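Local coordinates for protein prolyl-ACP dehydrogenase (Oscillatoria sp., PDB 4IRN) that probably oxidises the prolyl group carried on an acyl carrier protein, using bound FAD, in the biosynthesis of the cyanotoxin anatoxin-a, at residues A126-W129 against A130-P134; H274-E277 against W278-F282; Y380-T384 against E385-E389. All coordinates share one frame; numbering follows the deposited sequence.

Contact 1 of 3, residues A126-W129 against A130-P134; sequences AHIW and ACEMP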
loop_
_atom_site.group_PDB
_atom_site.type_symbol
_atom_site.label_atom_id
_atom_site.label_comp_id
_atom_site.label_asym_id
_atom_site.label_seq_id
_atom_site.Cartn_x
_atom_site.Cartn_y
_atom_site.Cartn_z
ATOM N N ALA A 126 0.302 30.482 6.478
ATOM C CA ALA A 126 1.436 30.969 5.712
ATOM C C ALA A 126 1.936 32.274 6.313
ATOM O O ALA A 126 3.135 32.461 6.435
ATOM C CB ALA A 126 1.021 31.184 4.269
ATOM N N HIS A 127 1.012 33.157 6.673
ATOM C CA HIS A 127 1.219 34.468 7.285
ATOM C C HIS A 127 1.795 34.335 8.712
ATOM O O HIS A 127 2.768 35.010 9.038
ATOM C CB HIS A 127 -0.110 35.247 7.265
ATOM C CG HIS A 127 -0.124 36.525 8.056
ATOM N ND1 HIS A 127 0.148 37.741 7.464
ATOM C CD2 HIS A 127 -0.412 36.731 9.363
ATOM C CE1 HIS A 127 0.035 38.637 8.429
ATOM N NE2 HIS A 127 -0.302 38.075 9.587
ATOM N N ILE A 128 1.221 33.447 9.538
ATOM C CA ILE A 128 1.671 33.212 10.912
ATOM C C ILE A 128 3.045 32.541 11.023
ATOM O O ILE A 128 3.965 33.110 11.606
ATOM C CB ILE A 128 0.604 32.434 11.734
ATOM C CG1 ILE A 128 -0.710 33.221 11.833
ATOM C CG2 ILE A 128 1.117 32.106 13.131
ATOM C CD1 ILE A 128 -1.966 32.338 11.974
ATOM N N TRP A 129 3.158 31.313 10.494
ATOM C CA TRP A 129 4.353 30.472 10.601
ATOM C C TRP A 129 5.541 30.810 9.721
ATOM O O TRP A 129 6.675 30.674 10.189
ATOM C CB TRP A 129 4.009 28.975 10.555
ATOM C CG TRP A 129 2.830 28.601 11.411
ATOM C CD1 TRP A 129 1.590 28.240 10.977
ATOM C CD2 TRP A 129 2.760 28.635 12.842
ATOM N NE1 TRP A 129 0.761 28.014 12.048
ATOM C CE2 TRP A 129 1.451 28.259 13.207
ATOM C CE3 TRP A 129 3.687 28.928 13.861
ATOM C CZ2 TRP A 129 1.042 28.164 14.546
ATOM C CZ3 TRP A 129 3.278 28.850 15.188
ATOM C CH2 TRP A 129 1.969 28.476 15.519
ATOM N N ALA A 130 5.311 31.237 8.466
ATOM C CA ALA A 130 6.408 31.552 7.550
ATOM C C ALA A 130 6.835 33.026 7.529
ATOM O O ALA A 130 7.870 33.347 6.929
ATOM C CB ALA A 130 6.084 31.066 6.146
ATOM N N CYS A 131 6.055 33.916 8.173
ATOM C CA CYS A 131 6.348 35.343 8.182
ATOM C C CYS A 131 6.475 35.943 9.578
ATOM O O CYS A 131 7.522 36.518 9.882
ATOM C CB CYS A 131 5.337 36.101 7.332
ATOM S SG CYS A 131 5.136 35.442 5.660
ATOM N N GLU A 132 5.420 35.830 10.417
ATOM C CA GLU A 132 5.423 36.379 11.780
ATOM C C GLU A 132 6.465 35.709 12.677
ATOM O O GLU A 132 7.171 36.413 13.403
ATOM C CB GLU A 132 4.034 36.295 12.439
ATOM C CG GLU A 132 2.962 37.205 11.857
ATOM C CD GLU A 132 1.624 37.161 12.571
ATOM O OE1 GLU A 132 1.338 36.155 13.251
ATOM O OE2 GLU A 132 0.839 38.120 12.424
ATOM N N MET A 133 6.548 34.360 12.638
ATOM C CA MET A 133 7.495 33.580 13.444
ATOM C C MET A 133 8.989 33.885 13.188
ATOM O O MET A 133 9.672 34.207 14.163
ATOM C CB MET A 133 7.206 32.079 13.393
ATOM C CG MET A 133 5.991 31.652 14.192
ATOM S SD MET A 133 5.860 32.263 15.893
ATOM C CE MET A 133 7.378 31.655 16.619
ATOM N N PRO A 134 9.525 33.841 11.930
ATOM C CA PRO A 134 10.940 34.213 11.729
ATOM C C PRO A 134 11.252 35.660 12.153
ATOM O O PRO A 134 12.357 35.918 12.642
ATOM C CB PRO A 134 11.156 34.009 10.228
ATOM C CG PRO A 134 9.810 34.076 9.632
ATOM C CD PRO A 134 8.885 33.492 10.646
#

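Contact 2 of 3, residues H274-E277 against W278-F282; sequences HSME and WERGF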
loop_
_atom_site.group_PDB
_atom_site.type_symbol
_atom_site.label_atom_id
_atom_site.label_comp_id
_atom_site.label_asym_id
_atom_site.label_seq_id
_atom_site.Cartn_x
_atom_site.Cartn_y
_atom_site.Cartn_z
ATOM N N HIS A 274 14.558 27.677 10.224
ATOM C CA HIS A 274 13.730 27.948 11.401
ATOM C C HIS A 274 12.276 28.133 10.942
ATOM O O HIS A 274 11.356 27.616 11.569
ATOM C CB HIS A 274 14.238 29.197 12.128
ATOM C CG HIS A 274 13.417 29.612 13.304
ATOM N ND1 HIS A 274 12.373 30.516 13.168
ATOM C CD2 HIS A 274 13.480 29.208 14.594
ATOM C CE1 HIS A 274 11.851 30.646 14.376
ATOM N NE2 HIS A 274 12.480 29.878 15.269
ATOM N N SER A 275 12.089 28.804 9.790
ATOM C CA SER A 275 10.795 29.051 9.153
ATOM C C SER A 275 10.134 27.719 8.737
ATOM O O SER A 275 8.930 27.566 8.942
ATOM C CB SER A 275 10.956 30.001 7.968
ATOM O OG SER A 275 9.785 30.090 7.174
ATOM N N MET A 276 10.924 26.743 8.238
ATOM C CA MET A 276 10.451 25.403 7.861
ATOM C C MET A 276 10.056 24.551 9.059
ATOM O O MET A 276 9.214 23.674 8.932
ATOM C CB MET A 276 11.467 24.669 6.980
ATOM C CG MET A 276 11.476 25.123 5.538
ATOM S SD MET A 276 9.835 25.316 4.814
ATOM C CE MET A 276 10.120 24.703 3.139
ATOM N N GLU A 277 10.673 24.786 10.223
ATOM C CA GLU A 277 10.311 24.080 11.457
ATOM C C GLU A 277 8.844 24.422 11.824
ATOM O O GLU A 277 8.029 23.518 11.993
ATOM C CB GLU A 277 11.233 24.505 12.603
ATOM C CG GLU A 277 12.225 23.454 13.023
ATOM C CD GLU A 277 13.259 24.007 13.975
ATOM O OE1 GLU A 277 14.310 24.492 13.495
ATOM O OE2 GLU A 277 13.013 23.969 15.200
ATOM N N TRP A 278 8.508 25.733 11.879
ATOM C CA TRP A 278 7.171 26.214 12.220
ATOM C C TRP A 278 6.166 25.906 11.135
ATOM O O TRP A 278 5.031 25.529 11.447
ATOM C CB TRP A 278 7.186 27.722 12.528
ATOM C CG TRP A 278 7.956 28.074 13.772
ATOM C CD1 TRP A 278 9.224 28.567 13.834
ATOM C CD2 TRP A 278 7.529 27.897 15.130
ATOM N NE1 TRP A 278 9.614 28.708 15.145
ATOM C CE2 TRP A 278 8.590 28.311 15.962
ATOM C CE3 TRP A 278 6.355 27.414 15.727
ATOM C CZ2 TRP A 278 8.512 28.270 17.354
ATOM C CZ3 TRP A 278 6.267 27.397 17.113
ATOM C CH2 TRP A 278 7.338 27.821 17.909
ATOM N N GLU A 279 6.578 26.056 9.860
ATOM C CA GLU A 279 5.706 25.814 8.710
ATOM C C GLU A 279 5.286 24.352 8.619
ATOM O O GLU A 279 4.103 24.060 8.778
ATOM C CB GLU A 279 6.370 26.277 7.415
ATOM C CG GLU A 279 5.395 26.621 6.300
ATOM C CD GLU A 279 6.058 27.018 4.993
ATOM O OE1 GLU A 279 7.057 27.774 5.030
ATOM O OE2 GLU A 279 5.562 26.587 3.926
ATOM N N ARG A 280 6.251 23.439 8.428
ATOM C CA ARG A 280 6.015 21.996 8.297
ATOM C C ARG A 280 5.210 21.400 9.440
ATOM O O ARG A 280 4.298 20.614 9.194
ATOM C CB ARG A 280 7.335 21.221 8.102
ATOM C CG ARG A 280 7.957 21.435 6.739
ATOM C CD ARG A 280 9.372 20.922 6.685
ATOM N NE ARG A 280 9.986 21.207 5.388
ATOM C CZ ARG A 280 11.188 20.781 5.016
ATOM N NH1 ARG A 280 11.923 20.045 5.838
ATOM N NH2 ARG A 280 11.656 21.074 3.812
ATOM N N GLY A 281 5.528 21.807 10.664
ATOM C CA GLY A 281 4.869 21.295 11.853
ATOM C C GLY A 281 3.494 21.853 12.163
ATOM O O GLY A 281 2.711 21.177 12.832
ATOM N N PHE A 282 3.187 23.099 11.720
ATOM C CA PHE A 282 1.925 23.746 12.076
ATOM C C PHE A 282 0.962 24.181 10.971
ATOM O O PHE A 282 -0.190 24.501 11.281
ATOM C CB PHE A 282 2.166 24.842 13.128
ATOM C CG PHE A 282 2.929 24.313 14.321
ATOM C CD1 PHE A 282 2.315 23.479 15.244
ATOM C CD2 PHE A 282 4.282 24.584 14.476
ATOM C CE1 PHE A 282 3.034 22.940 16.301
ATOM C CE2 PHE A 282 4.996 24.048 15.541
ATOM C CZ PHE A 282 4.367 23.228 16.442
#

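Contact 3 of 3, residues Y380-T384 against E385-E389; sequences YLTNT and ELERE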
loop_
_atom_site.group_PDB
_atom_site.type_symbol
_atom_site.label_atom_id
_atom_site.label_comp_id
_atom_site.label_asym_id
_atom_site.label_seq_id
_atom_site.Cartn_x
_atom_site.Cartn_y
_atom_site.Cartn_z
ATOM N N TYR A 380 -18.877 12.429 -5.625
ATOM C CA TYR A 380 -18.205 12.958 -6.823
ATOM C C TYR A 380 -18.874 14.253 -7.355
ATOM O O TYR A 380 -18.318 14.932 -8.226
ATOM C CB TYR A 380 -18.168 11.852 -7.912
ATOM C CG TYR A 380 -17.278 12.126 -9.099
ATOM C CD1 TYR A 380 -15.896 12.002 -9.004
ATOM C CD2 TYR A 380 -17.819 12.477 -10.335
ATOM C CE1 TYR A 380 -15.067 12.249 -10.100
ATOM C CE2 TYR A 380 -17.003 12.738 -11.437
ATOM C CZ TYR A 380 -15.627 12.617 -11.316
ATOM O OH TYR A 380 -14.834 12.842 -12.412
ATOM N N LEU A 381 -20.053 14.598 -6.808
ATOM C CA LEU A 381 -20.821 15.776 -7.206
ATOM C C LEU A 381 -20.304 17.038 -6.542
ATOM O O LEU A 381 -19.925 16.984 -5.373
ATOM C CB LEU A 381 -22.312 15.560 -6.869
ATOM C CG LEU A 381 -22.994 14.332 -7.514
ATOM C CD1 LEU A 381 -24.431 14.203 -7.068
ATOM C CD2 LEU A 381 -22.954 14.403 -9.042
ATOM N N THR A 382 -20.312 18.178 -7.270
ATOM C CA THR A 382 -19.862 19.485 -6.762
ATOM C C THR A 382 -20.598 19.934 -5.491
ATOM O O THR A 382 -19.952 20.354 -4.534
ATOM C CB THR A 382 -19.930 20.560 -7.882
ATOM O OG1 THR A 382 -19.088 20.179 -8.967
ATOM C CG2 THR A 382 -19.520 21.952 -7.406
ATOM N N ASN A 383 -21.938 19.840 -5.488
ATOM C CA ASN A 383 -22.788 20.273 -4.376
ATOM C C ASN A 383 -22.626 19.477 -3.059
ATOM O O ASN A 383 -23.078 19.950 -2.017
ATOM C CB ASN A 383 -24.251 20.356 -4.808
ATOM C CG ASN A 383 -24.579 21.493 -5.749
ATOM O OD1 ASN A 383 -23.760 22.378 -6.028
ATOM N ND2 ASN A 383 -25.817 21.506 -6.232
ATOM N N THR A 384 -21.966 18.303 -3.099
ATOM C CA THR A 384 -21.690 17.450 -1.930
ATOM C C THR A 384 -20.499 18.009 -1.103
ATOM O O THR A 384 -20.444 17.806 0.104
ATOM C CB THR A 384 -21.546 15.979 -2.380
ATOM O OG1 THR A 384 -22.700 15.607 -3.128
ATOM C CG2 THR A 384 -21.407 15.006 -1.217
ATOM N N GLU A 385 -19.571 18.722 -1.780
ATOM C CA GLU A 385 -18.392 19.431 -1.257
ATOM C C GLU A 385 -17.210 18.565 -0.819
ATOM O O GLU A 385 -16.170 19.118 -0.442
ATOM C CB GLU A 385 -18.747 20.479 -0.181
ATOM C CG GLU A 385 -19.775 21.526 -0.611
ATOM C CD GLU A 385 -20.586 22.117 0.521
ATOM O OE1 GLU A 385 -21.301 21.343 1.201
ATOM O OE2 GLU A 385 -20.574 23.358 0.674
ATOM N N LEU A 386 -17.342 17.221 -0.888
ATOM C CA LEU A 386 -16.259 16.298 -0.510
ATOM C C LEU A 386 -15.136 16.326 -1.536
ATOM O O LEU A 386 -13.973 16.088 -1.196
ATOM C CB LEU A 386 -16.784 14.862 -0.323
ATOM C CG LEU A 386 -17.744 14.622 0.836
ATOM C CD1 LEU A 386 -18.395 13.294 0.707
ATOM C CD2 LEU A 386 -17.049 14.735 2.180
ATOM N N GLU A 387 -15.505 16.612 -2.810
ATOM C CA GLU A 387 -14.587 16.683 -3.938
ATOM C C GLU A 387 -13.578 17.833 -3.755
ATOM O O GLU A 387 -12.380 17.634 -3.965
ATOM C CB GLU A 387 -15.361 16.750 -5.280
ATOM C CG GLU A 387 -16.190 18.006 -5.536
ATOM C CD GLU A 387 -15.564 19.016 -6.483
ATOM O OE1 GLU A 387 -14.606 18.644 -7.199
ATOM O OE2 GLU A 387 -16.028 20.179 -6.515
ATOM N N ARG A 388 -14.058 19.019 -3.300
ATOM C CA ARG A 388 -13.240 20.202 -3.033
ATOM C C ARG A 388 -12.206 19.874 -1.939
ATOM O O ARG A 388 -11.037 20.250 -2.076
ATOM C CB ARG A 388 -14.122 21.379 -2.608
ATOM C CG ARG A 388 -13.343 22.644 -2.237
ATOM C CD ARG A 388 -14.228 23.823 -1.870
ATOM N NE ARG A 388 -15.018 23.591 -0.656
ATOM C CZ ARG A 388 -16.342 23.481 -0.634
ATOM N NH1 ARG A 388 -17.042 23.588 -1.755
ATOM N NH2 ARG A 388 -16.976 23.278 0.511
ATOM N N GLU A 389 -12.637 19.148 -0.876
ATOM C CA GLU A 389 -11.786 18.722 0.230
ATOM C C GLU A 389 -10.541 17.998 -0.288
ATOM O O GLU A 389 -9.435 18.343 0.137
ATOM C CB GLU A 389 -12.562 17.838 1.232
ATOM C CG GLU A 389 -13.736 18.520 1.928
ATOM C CD GLU A 389 -13.427 19.693 2.847
ATOM O OE1 GLU A 389 -12.269 19.812 3.308
ATOM O OE2 GLU A 389 -14.350 20.501 3.104
HETATM O O HOH W 1 -18.164 15.892 -3.255
HETATM O O HOH W 2 -17.449 20.616 -4.173
#

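Contact 1 of 3, residues A126-W129 against A130-P134
A wide pi-type turn in helix 118-138, an element of the N-terminal domain of the acyl-CoA dehydrogenase fold, brings His127 against Glu132, while Trp129 and Met133 meet at the usual i, i+4 spacing. Ala130 N still bonds to Ala126 O at 3.2 Å, as in an ordinary helix. Beyond it the ladder slips by one residue: Glu132 N reaches His127 O (3.1 Å) and Met133 N bonds to Ile128 O (3.0 Å). Pro134, which has no N-H to give, follows and kinks the helix, with its CD 3.6 Å from Trp129 O. Glu132 extends back along the turn to set OE2 3.1 Å from His127 NE2, a weak, bent bond, the carboxylate turned 59° from the imidazole plane. Met133 folds its chain beside the indole, CG 3.6 Å from Trp129 CE3, while SD makes an oblique Met-aromatic contact. Ile128 CG2 lies over the centre of one face of that indole, and Trp129 NE1 bonds to Asn125 OD1. The imidazole also takes the N-H of Ala158 on ND1. This pattern is consistent with a neutral histidine whose NE2 proton can be offered, weakly, to either Glu132 or the Leu151 carbonyl.

Contact 2 of 3, residues H274-E277 against W278-F282
His274 and Trp278, one turn apart on helix 268-282 in the C-terminal domain of the acyl-CoA dehydrogenase fold, form an offset edge-to-face pair. The indole presents the edge of its five-membered ring to a face of the imidazole, with centroids 4.5 Å apart and planes at 62°. CD1 of Trp278 sits over that face, 3.4 Å from His274 CE1. The imidazole leans along the helix toward the indole because its CG is trans to the backbone N (chi1 177°), and Phe138 meets it edge-to-face from outside the helix. His274 is the partly exposed member of the contact; the backbone bond from Trp278 N to His274 O is weak at 3.4 Å.

The Met276-Arg280 side, by contrast, is buried throughout, with Leu350 and helix 403-414 packed on it. Glu279 N bonds to Ser275 O at 2.9 Å and Arg280 N to Met276 O at 3.0 Å. Arg280 runs out extended, its early methylenes alongside Met276 O, and its guanidinium crosses obliquely past Met276, whose CB lies over one face toward the rim; CE is 4.0 Å from Arg280 NH2. The bent methionine also carries SD to 3.7 Å from Glu279 OE1.

Polar ends here find partners elsewhere. Arg280 NH1 bonds to Ser354 OG, and Glu277 makes a salt bridge with Lys343. Ser400 takes Glu279 OE2 through its hydroxyl and Arg280 NE through its carbonyl, which fixes the two side chains relative to each other and to the loop before helix 403-414.

Contact 3 of 3, residues Y380-T384 against E385-E389
Glu387 lays its carboxylate across Thr382, with OE2 3.9 Å from Thr382 CA and about as far from OG1. Its CG takes the crowded position between backbone N and carbonyl carbon (chi1 66°), and a bend at the next bond carries the chain back over the 3-10 turn 382-384 that leads into helix 386-395. Glu385 stands at the N-cap of that helix, where its left-handed backbone (phi 74°) turns the chain from the 3-10 segment into the helix, and its N bonds to Thr382 O at 3.2 Å. Two waters fill in the junction. Water 1 donates to Leu381 O and accepts from Glu387 N (2.8 Å); water 2 donates to Glu387 OE2 (2.8 Å). Thr384 CG2 packs on Leu386 CD1 at 4.0 Å, while Thr384 OG1 bonds to Tyr378 O. Tyr380 OH bonds to Arg391 O of the second subunit, placing the turn at a subunit interface. Glu387 OE1 forms a salt bridge with Arg391 of its own chain. The carboxylate is thus gripped on both oxygens, by a guanidinium and by a water, which probably favours its ionised form and holds it against the incoming turn.

Along the chain contact 1 comes first, then contact 2, then contact 3. Contacts 1 and 2 lie on helices 118-138 and 268-282, in the N-terminal and C-terminal domains of the fold, yet their centres are only 9 Å apart and the helices touch: Trp129 CZ3 packs on Trp278 CE3 at 3.4 Å, and Met133 CE also reaches the Trp278 ring. Together they join two parts of the fold beside a bound FAD, about 6 Å from the side chains of Ala126 and Met276. Contact 3, at the start of helix 386-395, has its centre about 30 Å from both, and belongs instead to the edge where a second subunit packs.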